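Local coordinates for protein Thiosulfate:glutathione sulfurtransferase (Saccharomyces cerevisiae, PDB 3D1P) that transfers sulfur from thiosulfate to glutathione in mitochondria, producing S-sulfanylglutathione, a central intermediate of hydrogen sulfide metabolism, at residues Pro69-Leu74 with Lys81-Pro86; Glu28-Ile33 with Glu93-Cys98; Leu43-Glu48 with Gly124-Trp129. All blocks are in the same frame, centred on the assembly; numbering follows the deposited sequence.

Contact 1: Pro69-Leu74 with Lys81-Pro86; sequences PDAFAL and KQIGIP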
ATOM      1  N   PRO A  69       1.857 -13.380   1.401  1.00  6.13           N
ATOM      2  CA  PRO A  69       2.954 -12.664   2.081  1.00  7.07           C
ATOM      3  C   PRO A  69       4.196 -12.490   1.240  1.00  7.79           C
ATOM      4  O   PRO A  69       5.008 -11.585   1.479  1.00  8.93           O
ATOM      5  CB  PRO A  69       3.206 -13.518   3.328  1.00  8.41           C
ATOM      6  CG  PRO A  69       2.731 -14.894   2.924  1.00  8.62           C
ATOM      7  CD  PRO A  69       1.479 -14.623   2.091  1.00  6.77           C
ATOM      8  N   ASP A  70       4.389 -13.404   0.292  1.00  7.90           N
ATOM      9  CA  ASP A  70       5.484 -13.384  -0.672  1.00  8.22           C
ATOM     10  C   ASP A  70       5.226 -12.584  -1.913  1.00  7.09           C
ATOM     11  O   ASP A  70       6.062 -12.596  -2.796  1.00  7.91           O
ATOM     12  CB  ASP A  70       5.796 -14.842  -1.143  1.00 10.32           C
ATOM     13  CG  ASP A  70       4.551 -15.551  -1.769  1.00 12.66           C
ATOM     14  OD1 ASP A  70       3.321 -15.198  -1.449  1.00 14.07           O
ATOM     15  OD2 ASP A  70       4.828 -16.548  -2.512  1.00 16.93           O
ATOM     16  N   ALA A  71       4.090 -11.889  -2.012  1.00  6.89           N
ATOM     17  CA  ALA A  71       3.738 -11.249  -3.250  1.00  6.32           C
ATOM     18  C   ALA A  71       4.868 -10.366  -3.777  1.00  6.32           C
ATOM     19  O   ALA A  71       5.198 -10.435  -4.954  1.00  7.16           O
ATOM     20  CB  ALA A  71       2.490 -10.384  -3.082  1.00  6.74           C
ATOM     21  N   PHE A  72       5.458  -9.546  -2.914  1.00  6.20           N
ATOM     22  CA  PHE A  72       6.448  -8.611  -3.396  1.00  7.02           C
ATOM     23  C   PHE A  72       7.808  -9.219  -3.686  1.00  7.74           C
ATOM     24  O   PHE A  72       8.705  -8.497  -4.131  1.00 10.61           O
ATOM     25  CB  PHE A  72       6.534  -7.373  -2.507  1.00  7.43           C
ATOM     26  CG  PHE A  72       5.410  -6.410  -2.799  1.00  6.23           C
ATOM     27  CD1 PHE A  72       5.487  -5.595  -3.923  1.00  7.50           C
ATOM     28  CD2 PHE A  72       4.259  -6.378  -2.044  1.00  6.47           C
ATOM     29  CE1 PHE A  72       4.446  -4.785  -4.295  1.00  8.63           C
ATOM     30  CE2 PHE A  72       3.214  -5.553  -2.394  1.00  7.11           C
ATOM     31  CZ  PHE A  72       3.308  -4.748  -3.536  1.00  7.95           C
ATOM     32  N   ALA A  73       7.928 -10.540  -3.516  1.00  7.31           N
ATOM     33  CA  ALA A  73       9.094 -11.302  -3.934  1.00  7.83           C
ATOM     34  C   ALA A  73       8.868 -12.013  -5.258  1.00  8.56           C
ATOM     35  O   ALA A  73       9.791 -12.641  -5.783  1.00 10.70           O
ATOM     36  CB  ALA A  73       9.474 -12.323  -2.866  1.00  8.88           C
ATOM     37  N   LEU A  74       7.676 -11.932  -5.840  1.00  8.50           N
ATOM     38  CA  LEU A  74       7.384 -12.650  -7.075  1.00  8.80           C
ATOM     39  C   LEU A  74       7.843 -11.891  -8.300  1.00  9.91           C
ATOM     40  O   LEU A  74       7.791 -10.674  -8.348  1.00 10.83           O
ATOM     41  CB  LEU A  74       5.867 -12.878  -7.189  1.00  8.41           C
ATOM     42  CG  LEU A  74       5.246 -13.671  -6.050  1.00  8.90           C
ATOM     43  CD1 LEU A  74       3.737 -13.746  -6.211  1.00  9.06           C
ATOM     44  CD2 LEU A  74       5.856 -15.058  -5.918  1.00 11.36           C
ATOM     45  N   LYS A  81      -0.261 -13.713 -11.932  1.00  8.78           N
ATOM     46  CA  LYS A  81      -1.030 -14.932 -11.762  0.50  9.31           C
ATOM     47  C   LYS A  81      -1.566 -15.086 -10.346  1.00  8.87           C
ATOM     48  O   LYS A  81      -2.707 -15.559 -10.165  1.00 10.43           O
ATOM     49  CB  LYS A  81      -0.189 -16.135 -12.158  0.50  9.93           C
ATOM     50  CG  LYS A  81       0.094 -16.189 -13.632  0.50 10.96           C
ATOM     51  CD  LYS A  81       1.085 -17.312 -13.894  0.50 10.36           C
ATOM     52  CE  LYS A  81       1.371 -17.513 -15.342  0.50 12.69           C
ATOM     53  NZ  LYS A  81       2.562 -18.373 -15.517  0.50 14.18           N
ATOM     54  N   GLN A  82      -0.759 -14.742  -9.342  1.00  8.48           N
ATOM     55  CA  GLN A  82      -1.164 -14.936  -7.981  1.00  9.68           C
ATOM     56  C   GLN A  82      -2.112 -13.853  -7.476  1.00  9.17           C
ATOM     57  O   GLN A  82      -3.038 -14.151  -6.726  1.00 11.34           O
ATOM     58  CB  GLN A  82       0.072 -15.045  -7.098  1.00  9.86           C
ATOM     59  CG  GLN A  82       0.946 -16.321  -7.447  1.00 12.49           C
ATOM     60  CD  GLN A  82       0.250 -17.718  -7.347  1.00 12.54           C
ATOM     61  OE1 GLN A  82      -0.612 -17.874  -6.513  1.00 15.24           O
ATOM     62  NE2 GLN A  82       0.668 -18.734  -8.184  1.00 13.84           N
ATOM     63  N   ILE A  83      -1.840 -12.600  -7.827  1.00  8.72           N
ATOM     64  CA  ILE A  83      -2.556 -11.463  -7.269  1.00  9.26           C
ATOM     65  C   ILE A  83      -3.662 -10.976  -8.178  1.00  9.94           C
ATOM     66  O   ILE A  83      -4.632 -10.435  -7.690  1.00 13.92           O
ATOM     67  CB  ILE A  83      -1.558 -10.305  -6.972  1.00  9.41           C
ATOM     68  CG1 ILE A  83      -0.367 -10.817  -6.176  1.00  9.94           C
ATOM     69  CG2 ILE A  83      -2.239  -9.152  -6.224  1.00 11.05           C
ATOM     70  CD1 ILE A  83      -0.674 -11.468  -4.852  1.00 12.33           C
ATOM     71  N   GLY A  84      -3.524 -11.164  -9.477  1.00  9.29           N
ATOM     72  CA  GLY A  84      -4.538 -10.749 -10.432  1.00  9.83           C
ATOM     73  C   GLY A  84      -4.428  -9.347 -10.983  1.00  8.85           C
ATOM     74  O   GLY A  84      -5.315  -8.933 -11.720  1.00 11.00           O
ATOM     75  N   ILE A  85      -3.368  -8.632 -10.600  1.00  8.30           N
ATOM     76  CA  ILE A  85      -3.065  -7.314 -11.089  1.00  8.21           C
ATOM     77  C   ILE A  85      -1.582  -7.288 -11.424  1.00  7.46           C
ATOM     78  O   ILE A  85      -0.820  -8.127 -10.968  1.00  8.38           O
ATOM     79  CB  ILE A  85      -3.411  -6.223 -10.056  1.00  8.29           C
ATOM     80  CG1 ILE A  85      -2.561  -6.375  -8.787  1.00  9.73           C
ATOM     81  CG2 ILE A  85      -4.897  -6.239  -9.807  1.00 10.74           C
ATOM     82  CD1 ILE A  85      -2.734  -5.199  -7.810  1.00  9.86           C
ATOM     83  N   PRO A  86      -1.134  -6.308 -12.212  1.00  8.01           N
ATOM     84  CA  PRO A  86       0.280  -6.230 -12.570  1.00  8.48           C
ATOM     85  C   PRO A  86       1.151  -5.897 -11.373  1.00  7.80           C
ATOM     86  O   PRO A  86       0.761  -5.161 -10.456  1.00  8.34           O
ATOM     87  CB  PRO A  86       0.348  -5.087 -13.612  1.00  9.49           C
ATOM     88  CG  PRO A  86      -1.032  -5.034 -14.146  1.00 10.38           C
ATOM     89  CD  PRO A  86      -1.910  -5.316 -12.958  1.00  9.31           C
TER

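Contact 2: Glu28-Ile33 with Glu93-Cys98; sequences EDMKRI and ELIFYC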
ATOM      1  N   GLU A  28      -2.617  13.666   7.430  1.00  4.46           N
ATOM      2  CA  GLU A  28      -2.573  14.845   6.603  1.00  4.55           C
ATOM      3  C   GLU A  28      -1.626  14.678   5.427  1.00  4.97           C
ATOM      4  O   GLU A  28      -1.902  15.131   4.297  1.00  5.45           O
ATOM      5  CB  GLU A  28      -2.227  16.082   7.432  1.00  5.35           C
ATOM      6  CG  GLU A  28      -3.380  16.511   8.292  1.00  8.61           C
ATOM      7  CD  GLU A  28      -4.542  17.180   7.484  1.00  7.80           C
ATOM      8  OE1 GLU A  28      -4.205  17.901   6.570  1.00 10.36           O
ATOM      9  OE2 GLU A  28      -5.700  16.986   7.904  1.00 10.99           O
ATOM     10  N   ASP A  29      -0.488  14.003   5.649  1.00  4.63           N
ATOM     11  CA  ASP A  29       0.406  13.712   4.554  1.00  5.09           C
ATOM     12  C   ASP A  29      -0.275  12.850   3.477  1.00  4.66           C
ATOM     13  O   ASP A  29      -0.097  13.101   2.279  1.00  5.52           O
ATOM     14  CB  ASP A  29       1.619  12.940   5.058  1.00  5.73           C
ATOM     15  CG  ASP A  29       2.575  13.712   5.963  1.00  5.96           C
ATOM     16  OD1 ASP A  29       2.630  14.961   5.871  1.00  9.45           O
ATOM     17  OD2 ASP A  29       3.255  13.014   6.766  1.00  6.58           O
HETATM   18  N   MSE A  30      -1.027  11.837   3.928  1.00  4.52           N
HETATM   19  CA  MSE A  30      -1.714  10.961   2.989  1.00  4.57           C
HETATM   20  C   MSE A  30      -2.812  11.676   2.225  1.00  4.62           C
HETATM   21  O   MSE A  30      -2.996  11.433   1.041  1.00  5.57           O
HETATM   22  CB  MSE A  30      -2.258   9.732   3.708  1.00  4.62           C
HETATM   23  CG  MSE A  30      -1.189   8.786   4.198  1.00  4.73           C
HETATM   24 SE   MSE A  30      -0.076   8.055   2.816  0.90  5.90          SE
HETATM   25  CE  MSE A  30      -1.369   7.014   1.996  1.00 10.68           C
ATOM     26  N   LYS A  31      -3.590  12.507   2.894  0.50  5.40           N
ATOM     27  CA  LYS A  31      -4.611  13.266   2.224  0.50  5.89           C
ATOM     28  C   LYS A  31      -3.986  13.991   1.028  0.50  6.75           C
ATOM     29  O   LYS A  31      -4.519  14.007  -0.095  0.50  7.74           O
ATOM     30  CB  LYS A  31      -5.197  14.305   3.169  0.50  6.99           C
ATOM     31  CG  LYS A  31      -6.464  13.922   3.794  0.50  8.51           C
ATOM     32  CD  LYS A  31      -7.287  15.161   4.184  0.50  8.35           C
ATOM     33  CE  LYS A  31      -6.505  16.072   5.097  0.50  8.20           C
ATOM     34  NZ  LYS A  31      -7.398  17.013   5.885  0.50  7.82           N
ATOM     35  N   ARG A  32      -2.634  14.800   1.359  0.80  5.55           N
ATOM     36  CA  ARG A  32      -1.914  15.493   0.324  0.80  7.17           C
ATOM     37  C   ARG A  32      -1.534  14.578  -0.817  0.80  6.23           C
ATOM     38  O   ARG A  32      -1.772  14.859  -1.995  0.80  7.14           O
ATOM     39  CB  ARG A  32      -0.705  16.209   0.906  0.80  8.36           C
ATOM     40  CG  ARG A  32      -1.113  17.463   1.660  0.80 11.35           C
ATOM     41  CD  ARG A  32       0.097  18.219   2.202  0.80 15.69           C
ATOM     42  NE  ARG A  32       0.584  17.543   3.395  0.80 22.23           N
ATOM     43  CZ  ARG A  32       0.655  18.054   4.625  0.80 21.88           C
ATOM     44  NH1 ARG A  32       1.102  17.284   5.632  0.80 19.62           N
ATOM     45  NH2 ARG A  32       0.320  19.318   4.857  0.80 24.64           N
ATOM     46  N   ILE A  33      -1.003  13.417  -0.469  1.00  5.62           N
ATOM     47  CA  ILE A  33      -0.543  12.477  -1.501  1.00  5.84           C
ATOM     48  C   ILE A  33      -1.704  12.020  -2.370  1.00  5.82           C
ATOM     49  O   ILE A  33      -1.593  12.018  -3.604  1.00  6.61           O
ATOM     50  CB  ILE A  33       0.190  11.311  -0.839  1.00  6.44           C
ATOM     51  CG1 ILE A  33       1.507  11.818  -0.291  1.00  7.28           C
ATOM     52  CG2 ILE A  33       0.391  10.152  -1.801  1.00  8.16           C
ATOM     53  CD1 ILE A  33       2.173  10.868   0.720  1.00  8.84           C
ATOM     54  N   GLU A  93       7.375   5.099  -6.063  1.00  5.90           N
ATOM     55  CA  GLU A  93       7.283   5.067  -4.613  1.00  5.79           C
ATOM     56  C   GLU A  93       6.066   4.219  -4.218  1.00  5.43           C
ATOM     57  O   GLU A  93       4.948   4.550  -4.602  1.00  7.19           O
ATOM     58  CB  GLU A  93       7.090   6.465  -4.034  1.00  6.18           C
ATOM     59  CG  GLU A  93       6.972   6.461  -2.540  1.00  6.50           C
ATOM     60  CD  GLU A  93       6.676   7.808  -1.903  1.00  6.24           C
ATOM     61  OE1 GLU A  93       6.455   8.796  -2.611  1.00  9.44           O
ATOM     62  OE2 GLU A  93       6.646   7.850  -0.652  1.00  8.01           O
ATOM     63  N   LEU A  94       6.289   3.150  -3.472  1.00  5.30           N
ATOM     64  CA  LEU A  94       5.201   2.310  -2.981  1.00  4.81           C
ATOM     65  C   LEU A  94       4.989   2.635  -1.501  1.00  4.73           C
ATOM     66  O   LEU A  94       5.946   2.582  -0.716  1.00  5.65           O
ATOM     67  CB  LEU A  94       5.535   0.825  -3.110  1.00  5.24           C
ATOM     68  CG  LEU A  94       5.204   0.186  -4.462  1.00  5.62           C
ATOM     69  CD1 LEU A  94       5.959   0.850  -5.651  1.00  7.25           C
ATOM     70  CD2 LEU A  94       5.478  -1.305  -4.391  1.00  6.54           C
ATOM     71  N   ILE A  95       3.758   2.970  -1.140  1.00  4.22           N
ATOM     72  CA  ILE A  95       3.397   3.345   0.222  1.00  4.07           C
ATOM     73  C   ILE A  95       2.549   2.218   0.803  1.00  3.87           C
ATOM     74  O   ILE A  95       1.465   1.956   0.305  1.00  4.97           O
ATOM     75  CB  ILE A  95       2.620   4.655   0.269  1.00  4.36           C
ATOM     76  CG1 ILE A  95       3.355   5.764  -0.462  1.00  5.35           C
ATOM     77  CG2 ILE A  95       2.341   5.028   1.732  1.00  5.16           C
ATOM     78  CD1 ILE A  95       2.577   7.106  -0.514  1.00  6.26           C
ATOM     79  N   PHE A  96       3.049   1.560   1.844  1.00  4.13           N
ATOM     80  CA  PHE A  96       2.432   0.363   2.369  1.00  4.04           C
ATOM     81  C   PHE A  96       1.610   0.636   3.622  1.00  4.15           C
ATOM     82  O   PHE A  96       2.032   1.388   4.516  1.00  4.70           O
ATOM     83  CB  PHE A  96       3.515  -0.638   2.772  1.00  4.72           C
ATOM     84  CG  PHE A  96       4.215  -1.223   1.603  1.00  5.07           C
ATOM     85  CD1 PHE A  96       3.782  -2.417   1.035  1.00  6.51           C
ATOM     86  CD2 PHE A  96       5.295  -0.566   1.017  1.00  5.56           C
ATOM     87  CE1 PHE A  96       4.436  -2.935  -0.071  1.00  7.88           C
ATOM     88  CE2 PHE A  96       5.926  -1.087  -0.109  1.00  6.93           C
ATOM     89  CZ  PHE A  96       5.466  -2.250  -0.648  1.00  7.62           C
ATOM     90  N   TYR A  97       0.469  -0.044   3.727  1.00  3.99           N
ATOM     91  CA  TYR A  97      -0.375   0.054   4.930  1.00  3.91           C
ATOM     92  C   TYR A  97      -1.347  -1.123   4.938  1.00  3.74           C
ATOM     93  O   TYR A  97      -1.582  -1.786   3.931  1.00  3.98           O
ATOM     94  CB  TYR A  97      -1.126   1.388   4.977  1.00  4.23           C
ATOM     95  CG  TYR A  97      -1.929   1.691   3.745  1.00  4.19           C
ATOM     96  CD1 TYR A  97      -3.262   1.303   3.649  1.00  4.31           C
ATOM     97  CD2 TYR A  97      -1.389   2.364   2.662  1.00  4.31           C
ATOM     98  CE1 TYR A  97      -4.007   1.568   2.537  1.00  4.59           C
ATOM     99  CE2 TYR A  97      -2.112   2.627   1.521  1.00  4.85           C
ATOM    100  CZ  TYR A  97      -3.443   2.247   1.451  1.00  4.56           C
ATOM    101  OH  TYR A  97      -4.160   2.537   0.328  1.00  5.52           O
ATOM    102  N   CYS A  98      -1.955  -1.306   6.105  1.00  3.72           N
ATOM    103  CA  CYS A  98      -3.000  -2.319   6.283  1.00  3.59           C
ATOM    104  C   CYS A  98      -4.166  -1.669   7.055  1.00  3.45           C
ATOM    105  O   CYS A  98      -4.709  -0.671   6.599  1.00  3.84           O
ATOM    106  CB  CYS A  98      -2.432  -3.633   6.880  1.00  4.07           C
ATOM    107  SG  CYS A  98      -1.613  -3.442   8.469  1.00  4.60           S
TER

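Contact 3: Leu43-Glu48 with Gly124-Trp129; sequences LVDVRE and GSMNDW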
ATOM      1  N   LEU A  43      -0.235   3.195  -3.964  0.50  4.63           N
ATOM      2  CA  LEU A  43      -0.812   3.033  -2.618  0.50  4.37           C
ATOM      3  C   LEU A  43      -1.096   1.549  -2.435  0.50  3.98           C
ATOM      4  O   LEU A  43      -2.004   0.994  -3.062  0.50  5.19           O
ATOM      5  CB  LEU A  43      -2.112   3.837  -2.502  0.50  4.41           C
ATOM      6  CG  LEU A  43      -1.953   5.341  -2.770  0.50  5.41           C
ATOM      7  CD1 LEU A  43      -3.297   6.054  -2.650  0.50  8.93           C
ATOM      8  CD2 LEU A  43      -0.930   5.962  -1.852  0.50  8.67           C
ATOM      9  N   VAL A  44      -0.300   0.894  -1.599  1.00  4.06           N
ATOM     10  CA  VAL A  44      -0.330  -0.561  -1.462  1.00  4.25           C
ATOM     11  C   VAL A  44      -1.021  -0.946  -0.158  1.00  3.95           C
ATOM     12  O   VAL A  44      -0.450  -0.888   0.918  1.00  4.41           O
ATOM     13  CB  VAL A  44       1.060  -1.178  -1.510  1.00  4.88           C
ATOM     14  CG1 VAL A  44       0.922  -2.687  -1.552  1.00  5.95           C
ATOM     15  CG2 VAL A  44       1.880  -0.668  -2.728  1.00  6.06           C
ATOM     16  N   ASP A  45      -2.288  -1.352  -0.311  1.00  3.90           N
ATOM     17  CA  ASP A  45      -3.128  -1.771   0.800  1.00  3.71           C
ATOM     18  C   ASP A  45      -3.030  -3.285   0.892  1.00  3.91           C
ATOM     19  O   ASP A  45      -3.431  -4.017  -0.017  1.00  4.37           O
ATOM     20  CB  ASP A  45      -4.567  -1.318   0.506  1.00  3.86           C
ATOM     21  CG  ASP A  45      -5.551  -1.575   1.614  1.00  4.16           C
ATOM     22  OD1 ASP A  45      -5.394  -2.518   2.405  1.00  4.52           O
ATOM     23  OD2 ASP A  45      -6.545  -0.801   1.650  1.00  5.13           O
ATOM     24  N   VAL A  46      -2.446  -3.765   1.986  1.00  3.64           N
ATOM     25  CA  VAL A  46      -2.161  -5.194   2.128  1.00  3.77           C
ATOM     26  C   VAL A  46      -3.143  -5.894   3.067  1.00  4.00           C
ATOM     27  O   VAL A  46      -2.888  -7.013   3.507  1.00  4.07           O
ATOM     28  CB  VAL A  46      -0.686  -5.462   2.502  1.00  4.06           C
ATOM     29  CG1 VAL A  46       0.226  -4.772   1.512  1.00  4.83           C
ATOM     30  CG2 VAL A  46      -0.336  -5.071   3.908  1.00  4.55           C
ATOM     31  N   ARG A  47      -4.290  -5.276   3.317  1.00  3.76           N
ATOM     32  CA  ARG A  47      -5.380  -5.989   3.969  1.00  3.93           C
ATOM     33  C   ARG A  47      -5.905  -7.117   3.068  1.00  3.94           C
ATOM     34  O   ARG A  47      -5.571  -7.210   1.886  1.00  4.15           O
ATOM     35  CB  ARG A  47      -6.500  -5.012   4.328  1.00  4.16           C
ATOM     36  CG  ARG A  47      -6.091  -3.961   5.343  1.00  4.41           C
ATOM     37  CD  ARG A  47      -7.188  -2.959   5.649  1.00  4.36           C
ATOM     38  NE  ARG A  47      -7.566  -2.263   4.413  1.00  4.91           N
ATOM     39  CZ  ARG A  47      -8.738  -1.748   4.141  1.00  4.68           C
ATOM     40  NH1 ARG A  47      -9.709  -1.744   5.017  1.00  6.72           N
ATOM     41  NH2 ARG A  47      -8.929  -1.231   2.936  1.00  5.67           N
ATOM     42  N   GLU A  48      -6.728  -7.982   3.652  1.00  4.09           N
ATOM     43  CA  GLU A  48      -7.362  -9.030   2.872  1.00  4.53           C
ATOM     44  C   GLU A  48      -8.436  -8.433   1.966  1.00  4.44           C
ATOM     45  O   GLU A  48      -8.939  -7.339   2.220  1.00  4.87           O
ATOM     46  CB  GLU A  48      -7.948 -10.116   3.761  1.00  4.95           C
ATOM     47  CG  GLU A  48      -6.866 -10.912   4.495  1.00  5.30           C
ATOM     48  CD  GLU A  48      -5.887 -11.559   3.525  1.00  5.46           C
ATOM     49  OE1 GLU A  48      -6.365 -12.343   2.668  1.00  7.30           O
ATOM     50  OE2 GLU A  48      -4.686 -11.237   3.544  1.00  5.88           O
ATOM     51  N   GLY A 124      -0.301   4.632  10.332  1.00  4.01           N
ATOM     52  CA  GLY A 124      -1.620   4.647  10.895  1.00  4.35           C
ATOM     53  C   GLY A 124      -2.613   3.784  10.140  1.00  3.60           C
ATOM     54  O   GLY A 124      -3.585   3.281  10.709  1.00  3.88           O
ATOM     55  N   SER A 125      -2.364   3.620   8.839  1.00  3.30           N
ATOM     56  CA  SER A 125      -3.063   2.653   8.031  1.00  3.33           C
ATOM     57  C   SER A 125      -4.559   2.988   7.935  1.00  3.27           C
ATOM     58  O   SER A 125      -4.976   4.112   8.181  1.00  3.48           O
ATOM     59  CB  SER A 125      -2.749   1.235   8.514  1.00  4.01           C
ATOM     60  OG  SER A 125      -1.390   0.886   8.208  1.00  4.43           O
HETATM   61  N   MSE A 126      -5.372   2.011   7.489  1.00  3.33           N
HETATM   62  CA  MSE A 126      -6.776   2.346   7.249  0.80  3.44           C
HETATM   63  C   MSE A 126      -7.526   2.670   8.521  1.00  3.61           C
HETATM   64  O   MSE A 126      -8.525   3.399   8.477  1.00  4.24           O
HETATM   65  CB  MSE A 126      -7.461   1.256   6.422  0.80  4.02           C
HETATM   66  CG  MSE A 126      -6.985   1.198   4.993  0.80  4.27           C
HETATM   67 SE   MSE A 126      -7.320   2.812   3.972  0.80  5.51          SE
HETATM   68  CE  MSE A 126      -9.243   2.758   4.034  0.80  6.80           C
ATOM     69  N   ASN A 127      -7.069   2.193   9.691  1.00  3.55           N
ATOM     70  CA  ASN A 127      -7.713   2.606  10.925  1.00  3.71           C
ATOM     71  C   ASN A 127      -7.557   4.113  11.092  1.00  3.64           C
ATOM     72  O   ASN A 127      -8.499   4.809  11.471  1.00  4.42           O
ATOM     73  CB  ASN A 127      -7.108   1.886  12.140  1.00  4.44           C
ATOM     74  CG  ASN A 127      -7.484   0.436  12.221  1.00  4.85           C
ATOM     75  OD1 ASN A 127      -8.146  -0.140  11.355  1.00  5.85           O
ATOM     76  ND2 ASN A 127      -6.994  -0.210  13.309  1.00  6.65           N
ATOM     77  N   ASP A 128      -6.350   4.618  10.834  1.00  3.44           N
ATOM     78  CA  ASP A 128      -6.094   6.045  10.903  1.00  3.90           C
ATOM     79  C   ASP A 128      -6.919   6.805   9.866  1.00  3.51           C
ATOM     80  O   ASP A 128      -7.526   7.851  10.161  1.00  4.13           O
ATOM     81  CB  ASP A 128      -4.606   6.280  10.728  1.00  4.05           C
ATOM     82  CG  ASP A 128      -4.206   7.748  10.751  1.00  4.04           C
ATOM     83  OD1 ASP A 128      -3.694   8.199  11.803  1.00  5.33           O
ATOM     84  OD2 ASP A 128      -4.380   8.412   9.710  1.00  4.84           O
ATOM     85  N   TRP A 129      -6.967   6.281   8.650  1.00  3.58           N
ATOM     86  CA  TRP A 129      -7.681   6.942   7.571  1.00  3.68           C
ATOM     87  C   TRP A 129      -9.145   7.135   7.958  1.00  3.61           C
ATOM     88  O   TRP A 129      -9.698   8.247   7.894  1.00  4.41           O
ATOM     89  CB  TRP A 129      -7.538   6.118   6.292  1.00  4.11           C
ATOM     90  CG  TRP A 129      -8.136   6.750   5.065  1.00  3.84           C
ATOM     91  CD1 TRP A 129      -9.273   6.366   4.431  1.00  4.29           C
ATOM     92  CD2 TRP A 129      -7.559   7.810   4.263  1.00  4.09           C
ATOM     93  NE1 TRP A 129      -9.460   7.118   3.290  1.00  4.47           N
ATOM     94  CE2 TRP A 129      -8.424   8.009   3.170  1.00  4.27           C
ATOM     95  CE3 TRP A 129      -6.392   8.589   4.354  1.00  4.65           C
ATOM     96  CZ2 TRP A 129      -8.172   8.987   2.193  1.00  5.21           C
ATOM     97  CZ3 TRP A 129      -6.152   9.557   3.409  1.00  5.69           C
ATOM     98  CH2 TRP A 129      -7.046   9.739   2.336  1.00  5.59           C
TER

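Contact 1: Pro69-Leu74 with Lys81-Pro86
Ala-71 and Ile-83 meet methyl to methyl, with Ala-71 CB 3.8 Å from Ile-83 CD1. The small alanine suits the spot because its single methyl faces the helix while its backbone lies in a tight turn, and the isoleucine supplies the reach. With CG1 turned away from its own carbonyl carbon (chi1 -50°), Ile-83 extends CD1 toward the turn. Next to this pair, Leu-74 lays one methyl across the aliphatic base of Gln-82: Leu-74 CD1 is 4.0 Å from Gln-82 CB, and the two side chains cross at about a right angle. Gln-82 is bent at chi2, which lets the CB and CG carbons serve as apolar surface while its amide NE2 bonds to Glu-78 OE2 one helical turn back. In the rhodanese domain, this contact folds the connection after strand 61-62 back onto the end of helix 76-83, and Phe-79 of that helix also touches both Ala-71 and Leu-74. The turn is shaped by short-range 3-10 bonds, Ala-73 N to Asp-70 O (2.9 Å) and Leu-74 N to Ala-71 O (3.0 Å), which set the two apolar residues toward the helix. In the other segment Gly-84, just past the helix, has a positive phi (89°), where a side chain would press on the carbonyl oxygen of Ile-83. Ala-71 also rests on Val-63, and Phe-72 packs edge-to-face with Phe-96.

Contact 2: Glu28-Ile33 with Glu93-Cys98
Ile-95 receives two side chains from helix 27-36, one on each of its branches. Ile-95 CG2 lies 4.0 Å from the selenium SE of Met-30, a selenomethionine in this crystal, and the two side chains slide past each other in opposite directions. The other branch meets Ile-33 tip to tip, with Ile-95 CD1 4.0 Å from Ile-33 CG2, and the Ile-33 CD1 methyl comes equally near. Ile-95 can do both because its CG1 is turned away from the carbonyl carbon (chi1 -53°) while CG2 stands opposite the backbone N, which spreads the branches toward different partners. A beta-branched residue suits a strand, and here each arm fills its own part of the interface. Met-30 is coiled rather than extended, with bends at chi2 and chi3; the long flexible chain thereby folds its CE methyl round to the Tyr-97 ring, a looser approach of 4.5 Å from Met-30 CE to Tyr-97 CE2 that is oblique to the ring. Trp-129 and Tyr-122 also touch Met-30. No hydrogen bond joins the two segments: the interface is purely apolar, as expected where a helix lies on a sheet. The segment axes run 12.5 Å apart at their closest, with directions 136° apart. At the start of the strand, Glu-93 OE2 bonds to the hydroxyls of Tyr-25 and Ser-120. Strand 93-97 is the middle one of the parallel sheet. Met-30 and Ile-33 pack on one face of it, and Phe-96, pointing to the other, packs on helix 102-112. Cys-98, the residue that carries the persulfide intermediate, follows directly on the end of strand 93-97, an arrangement in which a central strand delivers the catalytic cysteine to the active-site loop of the rhodanese fold.

Contact 3: Leu43-Glu48 with Gly124-Trp129
Asp-45, the last residue of strand 41-45, and Met-126, in the first turn of helix 125-131, stand 8.5 Å apart CA to CA, and the gap is bridged by side chains alone. Met-126, a selenomethionine here, lays its CG over the face of the Arg-47 guanidinium, 3.5 Å from Arg-47 CZ and above the centre of the plane. The two chains cross at about a right angle, so methylene carbons cover the flat cation while polar partners meet it at its edge. NE and NH2 grip Asp-45 side-on, in a two-nitrogen salt bridge. Arg-47 NE bonds to Asp-45 OD1 (3.0 Å, 165°), nearly straight. Arg-47 NH2 bonds to Asp-45 OD2 at 2.7 Å. Both oxygens are met on their syn lone pairs; OD1 lies close to the guanidinium plane and OD2 a little out of it (15°). Asp-45 OD1 takes a second bond, from the Arg-47 backbone N at 3.1 Å, and this closes an Asx turn as the strand ends. With CG opposite its backbone N (chi1 -175°), Asp-45 carries its carboxylate from the strand end toward the guanidinium and Met-126, where Asp-45 OD2 brushes Met-126 CG at 3.9 Å. Arg-47 NH2 also donates to the carbonyl of Val-55, so the buried guanidinium is pinned against rotation from several directions. With a leucine at Arg-47, the buried Asp-45 carboxylate would probably be left without its charged mate and the carbonyl of Val-55 without this donor. The side chain of Arg-47 is about 4 Å from that of Cys-98, the persulfide-forming residue. Arg-47 follows the C-terminal end of strand 41-45, the end of the parallel sheet at which rhodanese domains have their active site.

Contacts 2 and 3 lie close together, their centres about 9 Å apart, whereas contact 1 is about 21 Å from contact 2 and 18 Å from contact 3. Along the chain the segments come as 28-33, 43-48, 69-74, 81-86, 93-98 and 124-129, so contacts 2 and 3 cross and contact 1 is nested inside both. Contacts 2 and 3 meet on neighbouring strands 93-97 and 41-45, where Ile-95 O probably bonds to Val-44 N, and again where Cys-98 O probably bonds to Met-126 N. Contact 1 packs through Phe-72 on Leu-94 and Val-44 of these strands, while contacts 2 and 3 use their other face and C-terminal ends, near Cys-98.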